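Local coordinates for protein YCAC GENE product (Escherichia coli, PDB 1YAC) that probably acts as a hydrolase of the isochorismatase family, built as an octamer of three-layer alpha-beta-alpha subunits, with its substrate still unidentified, at residues T54-S59 against A74-A79; P80-P85 against W91-F96. All coordinates share one frame; numbering follows the deposited sequence.

Overall arrangement
Both contacts lie inside the isochorismatase-type domain, at one margin of its parallel sheet, with centres about 11 Å apart. They follow one another along the chain: contact 1 closes the passage from strand 54-59 through helix 70-75, and contact 2 opens afterwards with strand 81-84 and ends in the start of helix 94-102. The two strands are sheet neighbours, 81-84 being the outermost within this chain, and they meet where Thr58 O lies 2.8 Å from Arg84 N and Thr57 OG1 lies 2.7 Å from Ile82 O, both probable hydrogen bonds. Together they join strand 54-59 to the exit of helix 70-75 and strand 81-84 to the start of helix 94-102, at this margin of the sandwich.

Contact 1: T54-S59 against A74-A79; sequences TILTTS and AQFPDA. Unlike the reference sequence in segment 74-79: Ala79 (reference Thr).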
ATOM      1  N   THR A  54      26.970 -25.039   9.288  1.00  9.08           N
ATOM      2  CA  THR A  54      26.016 -24.648   8.249  1.00  9.72           C
ATOM      3  C   THR A  54      25.837 -25.729   7.187  1.00  9.27           C
ATOM      4  O   THR A  54      26.792 -26.410   6.807  1.00 11.18           O
ATOM      5  CB  THR A  54      26.478 -23.310   7.606  1.00  8.77           C
ATOM      6  OG1 THR A  54      26.546 -22.307   8.626  1.00  9.02           O
ATOM      7  CG2 THR A  54      25.520 -22.846   6.500  1.00  8.71           C
ATOM      8  N   ILE A  55      24.594 -25.913   6.760  1.00 10.12           N
ATOM      9  CA  ILE A  55      24.242 -26.905   5.754  1.00 10.56           C
ATOM     10  C   ILE A  55      23.577 -26.240   4.547  1.00 10.56           C
ATOM     11  O   ILE A  55      22.615 -25.485   4.693  1.00  9.88           O
ATOM     12  CB  ILE A  55      23.300 -27.951   6.362  1.00 11.41           C
ATOM     13  CG1 ILE A  55      24.050 -28.714   7.460  1.00 14.49           C
ATOM     14  CG2 ILE A  55      22.815 -28.940   5.311  1.00 10.52           C
ATOM     15  CD1 ILE A  55      23.145 -29.484   8.341  1.00 18.74           C
ATOM     16  N   LEU A  56      24.142 -26.476   3.370  1.00 10.01           N
ATOM     17  CA  LEU A  56      23.614 -25.932   2.124  1.00 10.15           C
ATOM     18  C   LEU A  56      22.909 -27.050   1.361  1.00  9.88           C
ATOM     19  O   LEU A  56      23.357 -28.200   1.367  1.00  9.71           O
ATOM     20  CB  LEU A  56      24.751 -25.401   1.250  1.00  9.96           C
ATOM     21  CG  LEU A  56      25.737 -24.407   1.856  1.00 12.19           C
ATOM     22  CD1 LEU A  56      26.822 -24.130   0.818  1.00 10.37           C
ATOM     23  CD2 LEU A  56      25.039 -23.123   2.280  1.00 11.17           C
ATOM     24  N   THR A  57      21.796 -26.727   0.713  1.00  9.55           N
ATOM     25  CA  THR A  57      21.084 -27.730  -0.065  1.00  9.54           C
ATOM     26  C   THR A  57      20.388 -27.043  -1.223  1.00 10.38           C
ATOM     27  O   THR A  57      20.071 -25.857  -1.139  1.00  9.85           O
ATOM     28  CB  THR A  57      20.084 -28.560   0.801  1.00  9.38           C
ATOM     29  OG1 THR A  57      19.509 -29.614   0.008  1.00  8.83           O
ATOM     30  CG2 THR A  57      18.974 -27.676   1.369  1.00  8.62           C
ATOM     31  N   THR A  58      20.242 -27.757  -2.331  1.00 11.01           N
ATOM     32  CA  THR A  58      19.600 -27.208  -3.519  1.00 12.20           C
ATOM     33  C   THR A  58      18.657 -28.240  -4.101  1.00 14.76           C
ATOM     34  O   THR A  58      18.784 -29.439  -3.839  1.00 13.89           O
ATOM     35  CB  THR A  58      20.621 -26.821  -4.600  1.00 11.85           C
ATOM     36  OG1 THR A  58      21.343 -27.990  -4.999  1.00 12.69           O
ATOM     37  CG2 THR A  58      21.596 -25.758  -4.083  1.00 10.62           C
ATOM     38  N   SER A  59      17.722 -27.764  -4.908  1.00 15.84           N
ATOM     39  CA  SER A  59      16.734 -28.621  -5.539  1.00 17.94           C
ATOM     40  C   SER A  59      16.886 -28.536  -7.049  1.00 19.16           C
ATOM     41  O   SER A  59      16.808 -27.441  -7.621  1.00 17.04           O
ATOM     42  CB  SER A  59      15.329 -28.150  -5.140  1.00 18.30           C
ATOM     43  OG  SER A  59      14.340 -28.840  -5.872  1.00 20.91           O
ATOM     44  N   ALA A  74      30.767 -19.867  -2.086  1.00 14.33           N
ATOM     45  CA  ALA A  74      32.092 -19.335  -1.781  1.00 13.44           C
ATOM     46  C   ALA A  74      32.335 -19.181  -0.281  1.00 13.31           C
ATOM     47  O   ALA A  74      33.448 -19.398   0.204  1.00 13.37           O
ATOM     48  CB  ALA A  74      32.283 -17.979  -2.484  1.00 12.51           C
ATOM     49  N   GLN A  75      31.289 -18.822   0.453  1.00 12.17           N
ATOM     50  CA  GLN A  75      31.400 -18.600   1.890  1.00 12.63           C
ATOM     51  C   GLN A  75      31.492 -19.860   2.743  1.00 12.25           C
ATOM     52  O   GLN A  75      32.092 -19.848   3.820  1.00 11.92           O
ATOM     53  CB  GLN A  75      30.229 -17.746   2.370  1.00 12.21           C
ATOM     54  CG  GLN A  75      30.363 -17.252   3.796  1.00 12.24           C
ATOM     55  CD  GLN A  75      29.422 -16.103   4.077  1.00 12.86           C
ATOM     56  OE1 GLN A  75      28.235 -16.230   3.723  1.00 11.88           O
ATOM     57  NE2 GLN A  75      29.873 -15.069   4.628  1.00 13.42           N
ATOM     58  N   PHE A  76      30.894 -20.942   2.271  1.00 11.65           N
ATOM     59  CA  PHE A  76      30.892 -22.201   3.009  1.00 12.54           C
ATOM     60  C   PHE A  76      31.411 -23.321   2.116  1.00 12.77           C
ATOM     61  O   PHE A  76      30.692 -24.286   1.834  1.00 13.12           O
ATOM     62  CB  PHE A  76      29.464 -22.505   3.478  1.00 12.75           C
ATOM     63  CG  PHE A  76      28.887 -21.433   4.361  1.00 13.33           C
ATOM     64  CD1 PHE A  76      29.262 -21.342   5.702  1.00 12.78           C
ATOM     65  CD2 PHE A  76      28.013 -20.480   3.837  1.00 14.23           C
ATOM     66  CE1 PHE A  76      28.782 -20.314   6.511  1.00 13.94           C
ATOM     67  CE2 PHE A  76      27.522 -19.440   4.635  1.00 12.83           C
ATOM     68  CZ  PHE A  76      27.908 -19.357   5.974  1.00 14.31           C
ATOM     69  N   PRO A  77      32.690 -23.242   1.706  1.00 12.86           N
ATOM     70  CA  PRO A  77      33.262 -24.273   0.836  1.00 13.88           C
ATOM     71  C   PRO A  77      33.366 -25.666   1.445  1.00 14.36           C
ATOM     72  O   PRO A  77      33.319 -26.651   0.722  1.00 15.29           O
ATOM     73  CB  PRO A  77      34.633 -23.697   0.486  1.00 14.35           C
ATOM     74  CG  PRO A  77      34.987 -22.916   1.704  1.00 13.88           C
ATOM     75  CD  PRO A  77      33.699 -22.222   2.036  1.00 12.85           C
ATOM     76  N   ASP A  78      33.469 -25.750   2.766  1.00 14.51           N
ATOM     77  CA  ASP A  78      33.584 -27.047   3.427  1.00 17.40           C
ATOM     78  C   ASP A  78      32.286 -27.559   4.048  1.00 17.16           C
ATOM     79  O   ASP A  78      32.255 -28.653   4.612  1.00 18.59           O
ATOM     80  CB  ASP A  78      34.676 -27.006   4.501  1.00 19.58           C
ATOM     81  CG  ASP A  78      36.071 -26.817   3.922  1.00 22.28           C
ATOM     82  OD1 ASP A  78      36.288 -27.147   2.740  1.00 22.93           O
ATOM     83  OD2 ASP A  78      36.958 -26.352   4.671  1.00 26.74           O
ATOM     84  N   ALA A  79      31.212 -26.787   3.931  1.00 15.02           N
ATOM     85  CA  ALA A  79      29.938 -27.186   4.512  1.00 13.03           C
ATOM     86  C   ALA A  79      29.278 -28.292   3.714  1.00 12.39           C
ATOM     87  O   ALA A  79      29.598 -28.494   2.544  1.00 12.54           O
ATOM     88  CB  ALA A  79      28.994 -25.972   4.580  1.00 11.88           C
TER
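Thr54 sets its methyl group squarely over the ring of Phe76, with CG2 4.0 Å from the ring centroid and only 6° off the normal, a well-centred CH-pi contact. The two side chains cross at about a right angle. Thr54 OG1 lies beside the backbone N (chi1 -59°), which leaves CG2 anti to that nitrogen and over the ring centre; the hydroxyl sits nearer the rim, 3.7 Å from Phe76 CE1, and is hydrogen-bonded to Leu52 O. The opposite face of the ring takes Gln75 CG near its rim, so the aromatic plane is held between a strand residue and its own chain neighbour. Leu56, two residues along the same strand, brings CD1 to 4.1 Å from Phe76 CB. Beyond the ring, Phe76 leaves the helical conformation and starts a type I turn that ends at Ala79, whose CB comes within 3.2 Å of Thr54 O. The contact thus joins the strand and the helix exit of the beta-alpha-beta unit formed by 54-59, 70-75 and 81-84. No hydrogen bond links the two segments, so their fit probably rests on dispersion and shape, while the polar end of Thr54 is satisfied from the preceding loop.

Contact 2: P80-P85 against W91-F96; sequences PYIARP and WDNEDF
An N-capped helix start packs here against strand 81-84, the outermost strand of the sheet within this chain: Asn93 caps helix 94-102 and at the same time leans on Ile82 and Arg84. Its OD1 accepts from Phe96 N at 2.8 Å, with an N-H...O angle of 150° and the donor tilted 21° from the carbonyl plane. CG stands anti to the backbone N (chi1 179°), which lays the amide against the strand, where Ile82 CG2 lies 3.5 Å from Asn93 OD1 and 3.7 Å from Asn93 ND2. The isoleucine methyl therefore rests against the same amide that caps the first turn of the helix. Ile82 CG1, the other branch, lies 4.1 Å from Phe96 CA, and Ile82 CG2 is 4.4 Å from Phe96 CB. Over the same face of the amide, farther along the strand, the aliphatic part of Arg84 passes, Arg84 CG standing 3.9 Å from Asn93 ND2, and the guanidinium plane is nearly perpendicular to that of the amide. With an alanine here in place of Asn93, Phe96 N is likely to lose its capping acceptor, and a gap would probably open beside Ile82 CG2 and the Arg84 chain. The arginine's polar end is engaged by other groups: NE donates to Asn87 O, and NH1 forms a salt bridge with Asp19 and a hydrogen bond with Thr57. Strand 54-59 lies alongside 81-84 in the sheet and also receives the Phe96 ring against Thr57, while Trp91, just ahead of the cap, packs on helix 115-128 and Asp92 forms a salt bridge with Arg7 of a second subunit.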
ATOM      1  N   PRO A  80      28.426 -29.099   4.369  1.00 12.31           N
ATOM      2  CA  PRO A  80      27.733 -30.168   3.656  1.00 12.63           C
ATOM      3  C   PRO A  80      26.913 -29.487   2.556  1.00 13.68           C
ATOM      4  O   PRO A  80      26.279 -28.456   2.794  1.00 13.03           O
ATOM      5  CB  PRO A  80      26.813 -30.736   4.730  1.00 12.16           C
ATOM      6  CG  PRO A  80      27.635 -30.600   5.950  1.00 12.43           C
ATOM      7  CD  PRO A  80      28.199 -29.216   5.820  1.00 10.78           C
ATOM      8  N   TYR A  81      26.982 -30.024   1.350  1.00 14.44           N
ATOM      9  CA  TYR A  81      26.257 -29.463   0.223  1.00 15.81           C
ATOM     10  C   TYR A  81      25.466 -30.609  -0.389  1.00 15.45           C
ATOM     11  O   TYR A  81      26.023 -31.464  -1.077  1.00 15.74           O
ATOM     12  CB  TYR A  81      27.247 -28.856  -0.783  1.00 17.25           C
ATOM     13  CG  TYR A  81      26.615 -28.096  -1.931  1.00 19.98           C
ATOM     14  CD1 TYR A  81      25.751 -28.723  -2.824  1.00 21.90           C
ATOM     15  CD2 TYR A  81      26.913 -26.759  -2.144  1.00 21.15           C
ATOM     16  CE1 TYR A  81      25.201 -28.038  -3.898  1.00 23.04           C
ATOM     17  CE2 TYR A  81      26.369 -26.063  -3.222  1.00 22.84           C
ATOM     18  CZ  TYR A  81      25.521 -26.710  -4.092  1.00 21.71           C
ATOM     19  OH  TYR A  81      25.011 -26.039  -5.176  1.00 22.85           O
ATOM     20  N   ILE A  82      24.164 -30.624  -0.124  1.00 14.23           N
ATOM     21  CA  ILE A  82      23.291 -31.679  -0.607  1.00 13.78           C
ATOM     22  C   ILE A  82      22.449 -31.205  -1.791  1.00 15.53           C
ATOM     23  O   ILE A  82      21.539 -30.386  -1.640  1.00 14.12           O
ATOM     24  CB  ILE A  82      22.359 -32.203   0.534  1.00 15.13           C
ATOM     25  CG1 ILE A  82      23.188 -32.730   1.719  1.00 15.39           C
ATOM     26  CG2 ILE A  82      21.464 -33.318   0.029  1.00 14.14           C
ATOM     27  CD1 ILE A  82      23.678 -31.664   2.668  1.00 17.96           C
ATOM     28  N   ALA A  83      22.834 -31.639  -2.985  1.00 15.61           N
ATOM     29  CA  ALA A  83      22.098 -31.302  -4.202  1.00 17.23           C
ATOM     30  C   ALA A  83      21.042 -32.389  -4.309  1.00 18.04           C
ATOM     31  O   ALA A  83      21.362 -33.540  -4.619  1.00 18.67           O
ATOM     32  CB  ALA A  83      23.026 -31.331  -5.421  1.00 16.73           C
ATOM     33  N   ARG A  84      19.813 -32.057  -3.932  1.00 18.35           N
ATOM     34  CA  ARG A  84      18.713 -33.013  -3.972  1.00 18.48           C
ATOM     35  C   ARG A  84      18.210 -33.175  -5.403  1.00 21.21           C
ATOM     36  O   ARG A  84      17.762 -32.217  -6.038  1.00 22.26           O
ATOM     37  CB  ARG A  84      17.571 -32.552  -3.060  1.00 15.41           C
ATOM     38  CG  ARG A  84      18.041 -31.984  -1.729  1.00 13.32           C
ATOM     39  CD  ARG A  84      16.897 -31.836  -0.732  1.00 12.38           C
ATOM     40  NE  ARG A  84      15.771 -31.034  -1.224  1.00 10.65           N
ATOM     41  CZ  ARG A  84      15.781 -29.712  -1.351  1.00 11.77           C
ATOM     42  NH1 ARG A  84      16.862 -29.013  -1.028  1.00 10.90           N
ATOM     43  NH2 ARG A  84      14.705 -29.084  -1.802  1.00 10.77           N
ATOM     44  N   PRO A  85      18.255 -34.404  -5.927  1.00 24.13           N
ATOM     45  CA  PRO A  85      17.790 -34.632  -7.296  1.00 26.00           C
ATOM     46  C   PRO A  85      16.275 -34.698  -7.433  1.00 27.53           C
ATOM     47  O   PRO A  85      15.754 -34.521  -8.536  1.00 31.04           O
ATOM     48  CB  PRO A  85      18.438 -35.968  -7.674  1.00 26.05           C
ATOM     49  CG  PRO A  85      19.070 -36.508  -6.404  1.00 26.73           C
ATOM     50  CD  PRO A  85      18.608 -35.668  -5.263  1.00 25.48           C
ATOM     51  N   TRP A  91      13.993 -32.552   4.249  1.00 10.12           N
ATOM     52  CA  TRP A  91      13.969 -33.556   5.308  1.00 10.07           C
ATOM     53  C   TRP A  91      13.729 -34.967   4.772  1.00 10.32           C
ATOM     54  O   TRP A  91      14.018 -35.931   5.459  1.00 10.82           O
ATOM     55  CB  TRP A  91      12.933 -33.218   6.378  1.00  8.43           C
ATOM     56  CG  TRP A  91      13.371 -33.696   7.728  1.00  9.64           C
ATOM     57  CD1 TRP A  91      13.019 -34.872   8.347  1.00 10.94           C
ATOM     58  CD2 TRP A  91      14.265 -33.025   8.628  1.00  9.71           C
ATOM     59  NE1 TRP A  91      13.641 -34.967   9.570  1.00  9.99           N
ATOM     60  CE2 TRP A  91      14.411 -33.850   9.766  1.00 11.46           C
ATOM     61  CE3 TRP A  91      14.957 -31.803   8.578  1.00 10.23           C
ATOM     62  CZ2 TRP A  91      15.224 -33.489  10.851  1.00 11.77           C
ATOM     63  CZ3 TRP A  91      15.760 -31.448   9.654  1.00 10.77           C
ATOM     64  CH2 TRP A  91      15.888 -32.289  10.775  1.00 11.93           C
ATOM     65  N   ASP A  92      13.165 -35.082   3.571  1.00 10.97           N
ATOM     66  CA  ASP A  92      12.933 -36.385   2.948  1.00 10.53           C
ATOM     67  C   ASP A  92      14.212 -36.946   2.326  1.00 12.06           C
ATOM     68  O   ASP A  92      14.237 -38.097   1.882  1.00 13.28           O
ATOM     69  CB  ASP A  92      11.846 -36.288   1.880  1.00 12.90           C
ATOM     70  CG  ASP A  92      10.444 -36.280   2.466  1.00 14.51           C
ATOM     71  OD1 ASP A  92      10.253 -36.808   3.584  1.00 16.00           O
ATOM     72  OD2 ASP A  92       9.528 -35.748   1.808  1.00 13.65           O
ATOM     73  N   ASN A  93      15.262 -36.129   2.268  1.00 11.48           N
ATOM     74  CA  ASN A  93      16.554 -36.551   1.717  1.00 12.43           C
ATOM     75  C   ASN A  93      17.387 -37.085   2.887  1.00 13.03           C
ATOM     76  O   ASN A  93      17.675 -36.360   3.844  1.00 13.20           O
ATOM     77  CB  ASN A  93      17.256 -35.359   1.042  1.00 11.39           C
ATOM     78  CG  ASN A  93      18.626 -35.716   0.471  1.00 13.36           C
ATOM     79  OD1 ASN A  93      19.577 -35.967   1.219  1.00 14.04           O
ATOM     80  ND2 ASN A  93      18.746 -35.700  -0.855  1.00 12.02           N
ATOM     81  N   GLU A  94      17.761 -38.356   2.828  1.00 14.47           N
ATOM     82  CA  GLU A  94      18.532 -38.977   3.909  1.00 16.00           C
ATOM     83  C   GLU A  94      19.881 -38.313   4.216  1.00 15.06           C
ATOM     84  O   GLU A  94      20.268 -38.186   5.389  1.00 14.65           O
ATOM     85  CB  GLU A  94      18.714 -40.465   3.623  1.00 20.23           C
ATOM     86  CG  GLU A  94      17.391 -41.210   3.554  1.00 29.04           C
ATOM     87  CD  GLU A  94      17.561 -42.708   3.347  1.00 34.39           C
ATOM     88  OE1 GLU A  94      18.287 -43.104   2.405  1.00 37.66           O
ATOM     89  OE2 GLU A  94      16.958 -43.482   4.124  1.00 36.65           O
ATOM     90  N   ASP A  95      20.597 -37.893   3.172  1.00 14.64           N
ATOM     91  CA  ASP A  95      21.881 -37.221   3.346  1.00 13.37           C
ATOM     92  C   ASP A  95      21.689 -35.904   4.077  1.00 12.48           C
ATOM     93  O   ASP A  95      22.513 -35.529   4.913  1.00 12.23           O
ATOM     94  CB  ASP A  95      22.547 -36.938   1.998  1.00 15.61           C
ATOM     95  CG  ASP A  95      23.234 -38.152   1.420  1.00 20.28           C
ATOM     96  OD1 ASP A  95      23.409 -39.149   2.149  1.00 23.06           O
ATOM     97  OD2 ASP A  95      23.621 -38.106   0.239  1.00 24.95           O
ATOM     98  N   PHE A  96      20.604 -35.201   3.755  1.00 10.81           N
ATOM     99  CA  PHE A  96      20.326 -33.922   4.393  1.00 10.35           C
ATOM    100  C   PHE A  96      20.116 -34.098   5.900  1.00 10.20           C
ATOM    101  O   PHE A  96      20.788 -33.446   6.700  1.00  9.21           O
ATOM    102  CB  PHE A  96      19.107 -33.246   3.748  1.00  9.17           C
ATOM    103  CG  PHE A  96      18.786 -31.899   4.331  1.00  8.85           C
ATOM    104  CD1 PHE A  96      19.475 -30.766   3.913  1.00  8.25           C
ATOM    105  CD2 PHE A  96      17.801 -31.764   5.318  1.00  8.92           C
ATOM    106  CE1 PHE A  96      19.192 -29.516   4.460  1.00  7.34           C
ATOM    107  CE2 PHE A  96      17.511 -30.517   5.868  1.00  6.69           C
ATOM    108  CZ  PHE A  96      18.211 -29.395   5.438  1.00  7.11           C
TER